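Local coordinates for protein enterotoxin-like toxin X (Staphylococcus aureus, PDB 5U75) that inhibits phagocytosis and killing by human neutrophils, binding their sialylated surface glycoproteins through a V-shaped sialyl Lewis X site in its C-terminal domain, at residues Y109-I119 against K128-E136. Sequence-based numbering, arbitrary orientation.
With SIA (N-acetyl-alpha-neuraminic acid), chain B; GAL (beta-D-galactopyranose), chain C; FUC (alpha-L-fucopyranose), chain D.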
ATOM      1  N   TYR A 109       0.867  -7.369   7.258  1.00 19.71           N
ATOM      2  CA  TYR A 109       2.224  -7.918   7.487  1.00 21.36           C
ATOM      3  C   TYR A 109       2.684  -8.010   8.939  1.00 24.21           C
ATOM      4  O   TYR A 109       3.888  -8.175   9.190  1.00 25.96           O
ATOM      5  CB  TYR A 109       3.301  -7.193   6.650  1.00 20.50           C
ATOM      6  CG  TYR A 109       3.087  -7.191   5.161  1.00 19.96           C
ATOM      7  CD1 TYR A 109       2.599  -8.316   4.490  1.00 20.09           C
ATOM      8  CD2 TYR A 109       3.421  -6.080   4.402  1.00 19.01           C
ATOM      9  CE1 TYR A 109       2.424  -8.312   3.127  1.00 19.30           C
ATOM     10  CE2 TYR A 109       3.250  -6.072   3.037  1.00 18.86           C
ATOM     11  CZ  TYR A 109       2.749  -7.180   2.394  1.00 19.37           C
ATOM     12  OH  TYR A 109       2.595  -7.149   1.041  1.00 18.07           O
ATOM     13  N   MET A 110       1.755  -7.943   9.885  0.50 24.83           N
ATOM     14  CA  MET A 110       2.084  -8.161  11.278  0.50 27.05           C
ATOM     15  C   MET A 110       1.781  -9.610  11.607  0.50 27.51           C
ATOM     16  O   MET A 110       0.948 -10.240  10.953  0.50 26.35           O
ATOM     17  CB  MET A 110       1.290  -7.202  12.149  0.50 28.76           C
ATOM     18  CG  MET A 110       1.791  -5.780  11.982  0.50 30.49           C
ATOM     19  SD  MET A 110       0.860  -4.550  12.906  0.50 32.84           S
ATOM     20  CE  MET A 110       2.041  -3.203  12.937  0.50 32.08           C
ATOM     21  N   GLY A 111       2.473 -10.135  12.610  1.00 28.61           N
ATOM     22  CA  GLY A 111       2.294 -11.521  13.033  1.00 27.90           C
ATOM     23  C   GLY A 111       3.078 -12.486  12.176  1.00 28.17           C
ATOM     24  O   GLY A 111       4.088 -12.123  11.588  1.00 28.95           O
ATOM     25  N   GLU A 112       2.590 -13.721  12.085  1.00 28.22           N
ATOM     26  CA  GLU A 112       3.384 -14.834  11.573  1.00 28.75           C
ATOM     27  C   GLU A 112       2.873 -15.439  10.276  1.00 28.13           C
ATOM     28  O   GLU A 112       3.511 -16.349   9.760  1.00 28.76           O
ATOM     29  CB  GLU A 112       3.488 -15.929  12.655  1.00 29.86           C
ATOM     30  N   HIS A 113       1.767 -14.927   9.720  1.00 25.05           N
ATOM     31  CA  HIS A 113       1.200 -15.505   8.510  1.00 25.37           C
ATOM     32  C   HIS A 113       1.103 -14.504   7.364  1.00 24.09           C
ATOM     33  O   HIS A 113       0.778 -13.343   7.572  1.00 23.72           O
ATOM     34  CB  HIS A 113      -0.185 -16.083   8.812  1.00 26.25           C
ATOM     35  CG  HIS A 113      -0.178 -17.042   9.953  1.00 26.45           C
ATOM     36  ND1 HIS A 113       0.355 -18.307   9.846  1.00 27.63           N
ATOM     37  CD2 HIS A 113      -0.597 -16.913  11.234  1.00 26.88           C
ATOM     38  CE1 HIS A 113       0.256 -18.922  11.010  1.00 27.05           C
ATOM     39  NE2 HIS A 113      -0.326 -18.102  11.865  1.00 28.21           N
ATOM     40  N   LEU A 114       1.365 -14.991   6.160  1.00 24.28           N
ATOM     41  CA  LEU A 114       1.334 -14.172   4.962  1.00 24.35           C
ATOM     42  C   LEU A 114      -0.101 -13.927   4.527  1.00 24.11           C
ATOM     43  O   LEU A 114      -0.903 -14.862   4.467  1.00 22.88           O
ATOM     44  CB  LEU A 114       2.055 -14.850   3.800  1.00 26.16           C
ATOM     45  CG  LEU A 114       3.573 -14.755   3.690  1.00 28.42           C
ATOM     46  CD1 LEU A 114       4.030 -15.651   2.546  1.00 28.93           C
ATOM     47  CD2 LEU A 114       4.006 -13.312   3.454  1.00 27.92           C
ATOM     48  N   PRO A 115      -0.416 -12.679   4.147  1.00 22.50           N
ATOM     49  CA  PRO A 115      -1.696 -12.450   3.485  1.00 21.58           C
ATOM     50  C   PRO A 115      -1.644 -12.878   2.045  1.00 22.11           C
ATOM     51  O   PRO A 115      -0.574 -13.196   1.506  1.00 22.62           O
ATOM     52  CB  PRO A 115      -1.863 -10.926   3.566  1.00 22.77           C
ATOM     53  CG  PRO A 115      -0.449 -10.418   3.513  1.00 22.49           C
ATOM     54  CD  PRO A 115       0.399 -11.445   4.221  1.00 21.88           C
ATOM     55  N   LYS A 116      -2.806 -12.862   1.417  1.00 21.52           N
ATOM     56  CA  LYS A 116      -2.917 -13.094   0.006  1.00 23.26           C
ATOM     57  C   LYS A 116      -3.975 -12.163  -0.564  1.00 20.45           C
ATOM     58  O   LYS A 116      -4.806 -11.636   0.161  1.00 19.69           O
ATOM     59  CB  LYS A 116      -3.247 -14.575  -0.267  1.00 28.21           C
ATOM     60  CG  LYS A 116      -4.502 -15.079   0.409  1.00 31.41           C
ATOM     61  CD  LYS A 116      -4.518 -16.607   0.479  1.00 37.70           C
ATOM     62  CE  LYS A 116      -5.904 -17.132   0.857  1.00 40.11           C
ATOM     63  NZ  LYS A 116      -5.839 -18.353   1.704  1.00 43.45           N
ATOM     64  N   GLY A 117      -3.904 -11.941  -1.864  1.00 18.87           N
ATOM     65  CA  GLY A 117      -4.806 -11.045  -2.554  1.00 17.97           C
ATOM     66  C   GLY A 117      -4.041  -9.850  -3.098  1.00 17.20           C
ATOM     67  O   GLY A 117      -2.875  -9.600  -2.752  1.00 17.45           O
ATOM     68  N   ASN A 118      -4.712  -9.112  -3.951  1.00 17.45           N
ATOM     69  CA  ASN A 118      -4.085  -8.010  -4.650  1.00 17.34           C
ATOM     70  C   ASN A 118      -4.511  -6.664  -4.141  1.00 17.58           C
ATOM     71  O   ASN A 118      -5.675  -6.449  -3.798  1.00 16.55           O
ATOM     72  CB  ASN A 118      -4.402  -8.061  -6.123  1.00 17.93           C
ATOM     73  CG  ASN A 118      -3.879  -9.314  -6.783  1.00 19.07           C
ATOM     74  OD1 ASN A 118      -2.880  -9.893  -6.344  1.00 19.87           O
ATOM     75  ND2 ASN A 118      -4.577  -9.758  -7.819  1.00 20.19           N
ATOM     76  N   ILE A 119      -3.544  -5.751  -4.156  1.00 16.70           N
ATOM     77  CA  ILE A 119      -3.788  -4.320  -4.021  1.00 16.25           C
ATOM     78  C   ILE A 119      -3.692  -3.753  -5.441  1.00 16.66           C
ATOM     79  O   ILE A 119      -2.720  -4.021  -6.151  1.00 18.22           O
ATOM     80  CB  ILE A 119      -2.734  -3.681  -3.102  1.00 15.60           C
ATOM     81  CG1 ILE A 119      -2.718  -4.360  -1.735  1.00 16.08           C
ATOM     82  CG2 ILE A 119      -2.988  -2.182  -2.948  1.00 15.56           C
ATOM     83  CD1 ILE A 119      -1.443  -4.108  -0.945  1.00 17.35           C
ATOM     84  N   LYS A 128      -4.619  -0.172 -14.731  1.00 18.08           N
ATOM     85  CA  LYS A 128      -4.270  -0.686 -13.422  1.00 19.09           C
ATOM     86  C   LYS A 128      -2.809  -1.109 -13.276  1.00 17.99           C
ATOM     87  O   LYS A 128      -2.147  -1.438 -14.250  1.00 17.24           O
ATOM     88  CB  LYS A 128      -5.186  -1.851 -13.058  1.00 21.67           C
ATOM     89  CG  LYS A 128      -5.002  -3.073 -13.922  1.00 24.14           C
ATOM     90  CD  LYS A 128      -6.091  -4.089 -13.608  1.00 28.55           C
ATOM     91  CE  LYS A 128      -5.902  -5.360 -14.413  1.00 31.61           C
ATOM     92  NZ  LYS A 128      -6.748  -6.466 -13.869  1.00 32.96           N
ATOM     93  N   TYR A 129      -2.346  -1.066 -12.029  1.00 16.41           N
ATOM     94  CA  TYR A 129      -1.095  -1.656 -11.599  1.00 15.99           C
ATOM     95  C   TYR A 129      -1.429  -2.545 -10.413  1.00 16.62           C
ATOM     96  O   TYR A 129      -1.914  -2.064  -9.379  1.00 15.91           O
ATOM     97  CB  TYR A 129      -0.054  -0.595 -11.199  1.00 15.09           C
ATOM     98  CG  TYR A 129       0.202   0.451 -12.248  1.00 14.59           C
ATOM     99  CD1 TYR A 129       1.172   0.254 -13.237  1.00 14.36           C
ATOM    100  CD2 TYR A 129      -0.512   1.658 -12.251  1.00 14.42           C
ATOM    101  CE1 TYR A 129       1.414   1.213 -14.211  1.00 14.26           C
ATOM    102  CE2 TYR A 129      -0.262   2.641 -13.203  1.00 14.71           C
ATOM    103  CZ  TYR A 129       0.699   2.415 -14.190  1.00 14.81           C
ATOM    104  OH  TYR A 129       0.927   3.383 -15.136  1.00 15.03           O
ATOM    105  N   THR A 130      -1.127  -3.835 -10.548  1.00 16.33           N
ATOM    106  CA  THR A 130      -1.509  -4.835  -9.567  1.00 16.46           C
ATOM    107  C   THR A 130      -0.332  -5.233  -8.689  1.00 16.36           C
ATOM    108  O   THR A 130       0.727  -5.608  -9.188  1.00 16.88           O
ATOM    109  CB  THR A 130      -2.096  -6.107 -10.244  1.00 16.51           C
ATOM    110  OG1 THR A 130      -3.169  -5.746 -11.110  1.00 17.14           O
ATOM    111  CG2 THR A 130      -2.572  -7.097  -9.193  1.00 17.33           C
ATOM    112  N   LEU A 131      -0.539  -5.132  -7.386  1.00 16.67           N
ATOM    113  CA  LEU A 131       0.433  -5.436  -6.382  1.00 16.42           C
ATOM    114  C   LEU A 131      -0.004  -6.668  -5.608  1.00 16.75           C
ATOM    115  O   LEU A 131      -0.880  -6.597  -4.740  1.00 15.85           O
ATOM    116  CB  LEU A 131       0.597  -4.255  -5.423  1.00 16.74           C
ATOM    117  CG  LEU A 131       0.727  -2.874  -6.072  1.00 17.30           C
ATOM    118  CD1 LEU A 131       0.799  -1.851  -4.950  1.00 18.09           C
ATOM    119  CD2 LEU A 131       1.941  -2.768  -6.982  1.00 17.00           C
ATOM    120  N   GLU A 132       0.651  -7.786  -5.891  1.00 16.88           N
ATOM    121  CA  GLU A 132       0.355  -9.034  -5.194  1.00 17.57           C
ATOM    122  C   GLU A 132       0.929  -9.002  -3.781  1.00 18.40           C
ATOM    123  O   GLU A 132       2.146  -8.880  -3.605  1.00 19.42           O
ATOM    124  CB  GLU A 132       0.917 -10.214  -5.987  1.00 18.52           C
ATOM    125  CG  GLU A 132       0.377 -10.335  -7.384  1.00 19.49           C
ATOM    126  CD  GLU A 132       0.809 -11.631  -8.045  1.00 22.21           C
ATOM    127  OE1 GLU A 132       0.284 -12.678  -7.623  1.00 22.43           O
ATOM    128  OE2 GLU A 132       1.665 -11.594  -8.960  1.00 22.08           O
ATOM    129  N   SER A 133       0.065  -9.145  -2.769  1.00 17.36           N
ATOM    130  CA  SER A 133       0.447  -8.851  -1.396  1.00 17.62           C
ATOM    131  C   SER A 133       1.347  -9.866  -0.720  1.00 17.16           C
ATOM    132  O   SER A 133       1.947  -9.571   0.282  1.00 17.18           O
ATOM    133  CB  SER A 133      -0.789  -8.629  -0.522  1.00 18.44           C
ATOM    134  OG  SER A 133      -1.529  -9.835  -0.380  1.00 18.20           O
ATOM    135  N   HIS A 134       1.393 -11.083  -1.251  1.00 19.01           N
ATOM    136  CA  HIS A 134       2.099 -12.186  -0.607  1.00 20.08           C
ATOM    137  C   HIS A 134       3.619 -12.175  -0.851  1.00 21.48           C
ATOM    138  O   HIS A 134       4.345 -12.982  -0.253  1.00 21.75           O
ATOM    139  CB  HIS A 134       1.491 -13.528  -1.070  1.00 19.81           C
ATOM    140  CG  HIS A 134       1.749 -13.852  -2.502  1.00 20.46           C
ATOM    141  ND1 HIS A 134       1.005 -13.336  -3.542  1.00 19.88           N
ATOM    142  CD2 HIS A 134       2.692 -14.643  -3.072  1.00 20.39           C
ATOM    143  CE1 HIS A 134       1.458 -13.815  -4.683  1.00 20.66           C
ATOM    144  NE2 HIS A 134       2.491 -14.599  -4.424  1.00 20.32           N
ATOM    145  N   LYS A 135       4.094 -11.270  -1.707  1.00 21.22           N
ATOM    146  CA  LYS A 135       5.493 -11.201  -2.063  1.00 21.67           C
ATOM    147  C   LYS A 135       5.876  -9.752  -2.377  1.00 22.36           C
ATOM    148  O   LYS A 135       5.010  -8.902  -2.571  1.00 20.28           O
ATOM    149  CB  LYS A 135       5.776 -12.104  -3.276  1.00 22.03           C
ATOM    150  CG  LYS A 135       5.011 -11.749  -4.536  1.00 22.55           C
ATOM    151  CD  LYS A 135       5.267 -12.697  -5.692  1.00 23.02           C
ATOM    152  CE  LYS A 135       4.526 -12.238  -6.936  1.00 24.01           C
ATOM    153  NZ  LYS A 135       4.589 -13.198  -8.073  1.00 24.67           N
ATOM    154  N   GLU A 136       7.178  -9.497  -2.452  1.00 22.52           N
ATOM    155  CA  GLU A 136       7.676  -8.161  -2.784  1.00 22.91           C
ATOM    156  C   GLU A 136       7.344  -7.801  -4.227  1.00 20.68           C
ATOM    157  O   GLU A 136       7.088  -8.660  -5.057  1.00 19.41           O
ATOM    158  CB  GLU A 136       9.197  -8.086  -2.545  1.00 24.21           C
ATOM    159  CG  GLU A 136       9.575  -8.260  -1.094  1.00 26.49           C
ATOM    160  CD  GLU A 136      11.080  -8.208  -0.854  1.00 30.74           C
ATOM    161  OE1 GLU A 136      11.747  -7.320  -1.420  1.00 28.34           O
ATOM    162  OE2 GLU A 136      11.593  -9.053  -0.084  1.00 32.95           O
TER
HETATM  163  C1  SIA B   3      -0.871  -5.291 -13.851  1.00 20.40           C
HETATM  164  C2  SIA B   3      -0.332  -5.629 -15.247  1.00 20.28           C
HETATM  165  C3  SIA B   3      -1.390  -5.445 -16.342  1.00 19.59           C
HETATM  166  C4  SIA B   3      -1.731  -3.975 -16.552  1.00 18.50           C
HETATM  167  C5  SIA B   3      -0.484  -3.102 -16.767  1.00 18.32           C
HETATM  168  C6  SIA B   3       0.520  -3.384 -15.659  1.00 18.14           C
HETATM  169  C7  SIA B   3       1.889  -2.706 -15.744  1.00 18.28           C
HETATM  170  C8  SIA B   3       2.826  -3.216 -14.655  1.00 17.09           C
HETATM  171  C9  SIA B   3       4.033  -2.304 -14.492  1.00 16.96           C
HETATM  172  C10 SIA B   3      -0.200  -0.801 -17.533  1.00 19.26           C
HETATM  173  C11 SIA B   3      -0.681   0.607 -17.437  1.00 18.70           C
HETATM  174  N5  SIA B   3      -0.858  -1.698 -16.779  1.00 17.55           N
HETATM  175  O1A SIA B   3      -2.059  -5.561 -13.585  1.00 20.55           O
HETATM  176  O1B SIA B   3      -0.084  -4.784 -12.997  1.00 18.83           O
HETATM  177  O4  SIA B   3      -2.598  -3.771 -17.664  1.00 18.63           O
HETATM  178  O6  SIA B   3       0.796  -4.780 -15.562  1.00 19.74           O
HETATM  179  O7  SIA B   3       2.463  -2.872 -17.057  1.00 17.26           O
HETATM  180  O8  SIA B   3       2.159  -3.259 -13.384  1.00 17.93           O
HETATM  181  O9  SIA B   3       5.030  -3.002 -13.761  1.00 16.50           O
HETATM  182  O10 SIA B   3       0.766  -1.093 -18.246  1.00 19.42           O
HETATM  183  C1  GAL C   2       3.315  -8.637 -14.083  1.00 23.65           C
HETATM  184  C2  GAL C   2       2.190  -8.219 -15.014  1.00 22.83           C
HETATM  185  C3  GAL C   2       1.213  -7.285 -14.297  1.00 21.42           C
HETATM  186  C4  GAL C   2       0.736  -7.961 -13.008  1.00 21.77           C
HETATM  187  C5  GAL C   2       1.908  -8.375 -12.128  1.00 21.68           C
HETATM  188  C6  GAL C   2       1.407  -9.067 -10.869  1.00 20.67           C
HETATM  189  O2  GAL C   2       2.710  -7.593 -16.184  1.00 21.57           O
HETATM  190  O3  GAL C   2       0.125  -6.983 -15.188  1.00 20.52           O
HETATM  191  O4  GAL C   2      -0.068  -9.080 -13.367  1.00 22.03           O
HETATM  192  O5  GAL C   2       2.811  -9.211 -12.860  1.00 23.79           O
HETATM  193  O6  GAL C   2       2.474  -9.444  -9.996  1.00 19.60           O
HETATM  194  C1  FUC D   4       4.047 -13.148 -13.304  1.00 30.22           C
HETATM  195  C2  FUC D   4       3.229 -13.615 -12.102  1.00 30.23           C
HETATM  196  C3  FUC D   4       1.967 -12.777 -11.947  1.00 30.16           C
HETATM  197  C4  FUC D   4       1.159 -12.808 -13.228  1.00 31.25           C
HETATM  198  C5  FUC D   4       2.034 -12.298 -14.367  1.00 29.59           C
HETATM  199  C6  FUC D   4       1.321 -12.301 -15.707  1.00 29.11           C
HETATM  200  O2  FUC D   4       3.988 -13.487 -10.903  1.00 32.86           O
HETATM  201  O3  FUC D   4       1.212 -13.267 -10.834  1.00 29.80           O
HETATM  202  O4  FUC D   4       0.718 -14.153 -13.466  1.00 32.96           O
HETATM  203  O5  FUC D   4       3.232 -13.068 -14.472  1.00 28.47           O
HETATM  204  O   HOH W   1      -1.771 -13.163  -3.396  1.00 22.46           O
HETATM  205  O   HOH W   2      -2.204 -12.501  -6.115  1.00 27.00           O
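The antiparallel hairpin of strands 118-123 and 128-132, at one margin of the beta-grasp sheet, pairs Ile119 with Leu131 through two backbone bonds, Ile119 N to Leu131 O (2.9 Å) and Leu131 N to Ile119 O (2.7 Å). Beyond the strand, where a type I turn runs from Glu132 to Lys135, Gly117 O is gripped twice by Ser133, by N at 3.0 Å and OG at 2.7 Å. With chi1 at 67°, between the backbone N and carbonyl carbon of Ser133, OG swings over to the same oxygen. Tyr109 OH donates to Ser133 O (2.6 Å), which lies at the ring edge, in its plane; this hydroxyl is also hydrogen-bonded to Arg100 of helix 92-104. On the glycan-facing side, Thr130 CG2 lies 3.5 Å from Asn118 CG, while the Asn118 and Glu132 side chains lie alongside each other, pointing the same way, with amide and carboxylate planes nearly perpendicular (87°) and a water joining OD1 to OE1. Glu132 OE2 accepts from galactose O6 (2.5 Å) and fucose O3, and Thr130 grips the sialic acid carboxylate with N and OG1 (2.7 Å to O1A). Asn118 thus acts from the second shell: its contact with the Thr130 methyl and its water bridge to Glu132 probably help to position two sugar-binding side chains.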